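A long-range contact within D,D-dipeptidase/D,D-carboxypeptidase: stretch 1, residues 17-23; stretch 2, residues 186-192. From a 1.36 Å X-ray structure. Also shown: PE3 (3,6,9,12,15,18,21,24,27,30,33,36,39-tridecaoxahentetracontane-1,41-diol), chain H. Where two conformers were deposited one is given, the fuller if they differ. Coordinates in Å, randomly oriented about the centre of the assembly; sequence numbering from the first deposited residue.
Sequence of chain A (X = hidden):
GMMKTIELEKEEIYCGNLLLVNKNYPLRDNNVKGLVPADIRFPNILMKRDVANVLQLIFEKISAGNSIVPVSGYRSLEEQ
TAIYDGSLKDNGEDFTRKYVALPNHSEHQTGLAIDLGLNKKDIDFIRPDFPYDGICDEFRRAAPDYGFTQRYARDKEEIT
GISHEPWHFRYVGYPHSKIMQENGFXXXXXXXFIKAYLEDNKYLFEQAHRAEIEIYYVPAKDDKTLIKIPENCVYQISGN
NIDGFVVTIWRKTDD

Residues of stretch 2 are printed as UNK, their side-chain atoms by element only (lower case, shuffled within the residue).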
# COMPACT_ATOMS: atom_id res chain seq x y z
N ASN A 17 5.44 -1.08 5.44
CA ASN A 17 4.49 -0.34 4.59
C ASN A 17 4.76 -0.43 3.10
O ASN A 17 3.88 -0.17 2.29
CB ASN A 17 4.47 1.15 4.93
CG ASN A 17 3.84 1.46 6.27
OD1 ASN A 17 3.11 0.64 6.84
ND2 ASN A 17 4.09 2.66 6.77
N LEU A 18 6.01 -0.76 2.74
CA LEU A 18 6.42 -0.72 1.34
C LEU A 18 6.59 -2.09 0.68
O LEU A 18 7.23 -2.19 -0.37
CB LEU A 18 7.68 0.13 1.18
CG LEU A 18 7.45 1.63 1.33
CD1 LEU A 18 8.75 2.37 1.59
CD2 LEU A 18 6.80 2.15 0.05
N LEU A 19 6.00 -3.13 1.26
CA LEU A 19 6.08 -4.44 0.64
C LEU A 19 5.52 -4.42 -0.77
O LEU A 19 4.39 -3.98 -0.99
CB LEU A 19 5.28 -5.47 1.43
CG LEU A 19 5.73 -5.70 2.87
CD1 LEU A 19 4.78 -6.67 3.54
CD2 LEU A 19 7.18 -6.21 2.93
N LEU A 20 6.29 -4.94 -1.72
CA LEU A 20 5.74 -5.20 -3.04
C LEU A 20 5.20 -6.62 -3.09
O LEU A 20 5.97 -7.59 -3.05
CB LEU A 20 6.82 -5.01 -4.11
CG LEU A 20 6.36 -5.30 -5.54
CD1 LEU A 20 5.19 -4.40 -5.94
CD2 LEU A 20 7.50 -5.11 -6.51
N VAL A 21 3.87 -6.75 -3.15
CA VAL A 21 3.21 -8.05 -3.15
C VAL A 21 2.49 -8.20 -4.48
O VAL A 21 1.61 -7.39 -4.81
CB VAL A 21 2.17 -8.15 -2.01
CG1 VAL A 21 1.48 -9.52 -2.03
CG2 VAL A 21 2.84 -7.92 -0.67
N ASN A 22 2.91 -9.16 -5.28
CA ASN A 22 2.32 -9.37 -6.60
C ASN A 22 2.57 -10.81 -7.03
O ASN A 22 3.00 -11.64 -6.21
CB ASN A 22 2.81 -8.31 -7.61
CG ASN A 22 4.28 -8.43 -7.95
OD1 ASN A 22 4.91 -9.46 -7.71
ND2 ASN A 22 4.83 -7.39 -8.54
N LYS A 23 2.30 -11.14 -8.29
CA LYS A 23 2.46 -12.52 -8.75
C LYS A 23 3.89 -13.01 -8.54
O LYS A 23 4.11 -14.17 -8.20
CB LYS A 23 2.07 -12.66 -10.22
CG LYS A 23 2.14 -14.09 -10.73
CD LYS A 23 1.85 -14.17 -12.22
CE LYS A 23 1.92 -15.61 -12.72
NZ LYS A 23 1.87 -15.67 -14.21
N UNK A 186 3.74 3.09 -10.75
CA UNK A 186 3.15 1.96 -10.04
C UNK A 186 4.08 1.61 -8.88
O UNK A 186 5.24 2.05 -8.85
c UNK A 186 3.05 0.75 -10.97
o UNK A 186 4.34 0.31 -11.38
N UNK A 187 3.60 0.80 -7.95
CA UNK A 187 4.46 0.37 -6.84
C UNK A 187 5.66 -0.44 -7.35
O UNK A 187 6.76 -0.32 -6.80
c UNK A 187 4.47 -0.77 -4.52
c UNK A 187 3.67 -0.39 -5.77
c UNK A 187 5.09 0.46 -3.83
c UNK A 187 3.55 -1.51 -3.56
N UNK A 188 5.46 -1.24 -8.40
CA UNK A 188 6.57 -1.96 -9.04
C UNK A 188 7.67 -1.00 -9.47
O UNK A 188 8.86 -1.23 -9.20
o UNK A 188 3.34 -2.74 -9.54
c UNK A 188 6.07 -2.73 -10.27
c UNK A 188 5.33 -4.04 -9.96
c UNK A 188 3.89 -3.86 -9.47
o UNK A 188 3.32 -4.87 -8.99
N UNK A 189 7.29 0.07 -10.15
CA UNK A 189 8.25 1.05 -10.61
C UNK A 189 8.96 1.74 -9.45
O UNK A 189 10.18 1.93 -9.51
c UNK A 189 7.25 1.51 -12.91
o UNK A 189 6.58 2.98 -14.66
c UNK A 189 7.58 2.06 -11.54
o UNK A 189 5.06 2.37 -13.18
c UNK A 189 6.22 2.35 -13.64
N UNK A 190 8.21 2.11 -8.42
CA UNK A 190 8.80 2.78 -7.26
C UNK A 190 9.80 1.87 -6.55
O UNK A 190 10.85 2.33 -6.09
c UNK A 190 8.15 3.70 -3.84
c UNK A 190 8.89 5.31 -5.42
c UNK A 190 8.26 4.10 -5.17
o UNK A 190 9.78 6.48 -2.09
c UNK A 190 7.71 3.26 -6.29
c UNK A 190 9.40 6.09 -4.40
c UNK A 190 9.28 5.67 -3.10
c UNK A 190 8.65 4.48 -2.80
N UNK A 191 9.48 0.59 -6.48
CA UNK A 191 10.36 -0.37 -5.81
C UNK A 191 11.72 -0.44 -6.51
O UNK A 191 12.78 -0.49 -5.85
c UNK A 191 9.67 -1.75 -5.75
c UNK A 191 10.50 -2.76 -4.97
o UNK A 191 8.42 -1.62 -5.07
N UNK A 192 11.72 -0.42 -7.84
CA UNK A 192 12.97 -0.35 -8.59
C UNK A 192 13.65 1.03 -8.47
O UNK A 192 14.84 1.12 -8.23
o UNK A 192 14.76 -2.85 -10.29
n UNK A 192 16.32 -1.22 -10.38
c UNK A 192 14.03 -0.65 -10.91
c UNK A 192 15.08 -1.67 -10.50
c UNK A 192 12.76 -0.73 -10.06
O43 PE3 H . 6.98 -10.49 -14.90
C42 PE3 H . 5.98 -9.66 -14.30
C41 PE3 H . 4.58 -9.89 -14.89
O40 PE3 H . 3.68 -9.01 -14.17
C39 PE3 H . 3.88 -9.44 -12.83
C38 PE3 H . 3.18 -8.78 -11.69
O37 PE3 H . 3.71 -9.54 -10.60
O HOH W 1 8.31 -0.73 -2.47

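Position 186 carries one carbon followed by one oxygen, and it stays out of reach of stretch 1. The oxygen accepts from the backbone N of position 189 at 3.2 Å. A single hydroxyl on CB means serine: Ser186 is the N-cap and makes no contact with stretch 1.

Position 187 has four carbons, forked at the second. Its CB points toward stretch 1, and the branched end lies against the backbone O of Leu19 and the side chain of Leu20. The fork at the second carbon makes it leucine. Leu187 CD2 is 3.7 Å from Leu19 O, and Leu187 CG is 4.0 Å from Leu20 CD1; the CA atoms of Leu20 and Leu187, 6.9 Å apart, set the register.

Position 188 shows three carbons, the third bearing two oxygens. CB leaves sideways, but the chain's end comes nearer, and one oxygen lies 3.0 Å from Asn22 ND2. This is a carboxylate on a two-methylene stem, hence glutamate. Asn22 ND2 donates to Glu188 OE2 almost in line, at 175°, while Leu20 CD1 sits 3.6 Å from that same OE2.

Position 189 repeats the pattern of three carbons and two oxygens, yet its CB points away and nothing on stretch 1 is touched. It too is glutamate. Glu189 OE1 accepts from Ser186 N at 2.9 Å and from Ser186 OG at 2.8 Å, so the cap is reciprocal.

Position 190 has one carbon leading to a six-carbon ring that bears an oxygen, and Leu18 CD2 meets the ring's edge, near its plane. This is tyrosine, with Leu18 CD2 4.1 Å from Tyr190 CE2.

Position 191 has a CB carrying one oxygen and one carbon; CB points toward stretch 1, and the oxygen lies 3.9 Å from Leu20 CB. The residue is threonine. Thr191 OG1 donates to Leu187 O one turn back, at 2.7 Å. A water donates to Leu18 O and to Thr191 OG1, at 2.8 Å each, bridging the stretches.

Position 192 has three carbons, the third carrying one oxygen and one nitrogen, and is out of reach of stretch 1: glutamine.

The rule is the start of a helix beside an irregular stretch of chain. Leu20, pointing toward the helix, meets Leu187, Glu188 and Thr191, positions spaced so that one helical face presents them together. Two apolar pairs, Leu20 with Leu187 and Leu18 with Tyr190, supply the packing, one nearly linear hydrogen bond fastens Asn22, and a water serves the carbonyl of Leu18. Both sides summed, 338 Å² is buried, between touching residues at least 166 apart in sequence.

Stretch 2 186-192: SLEEYTQ
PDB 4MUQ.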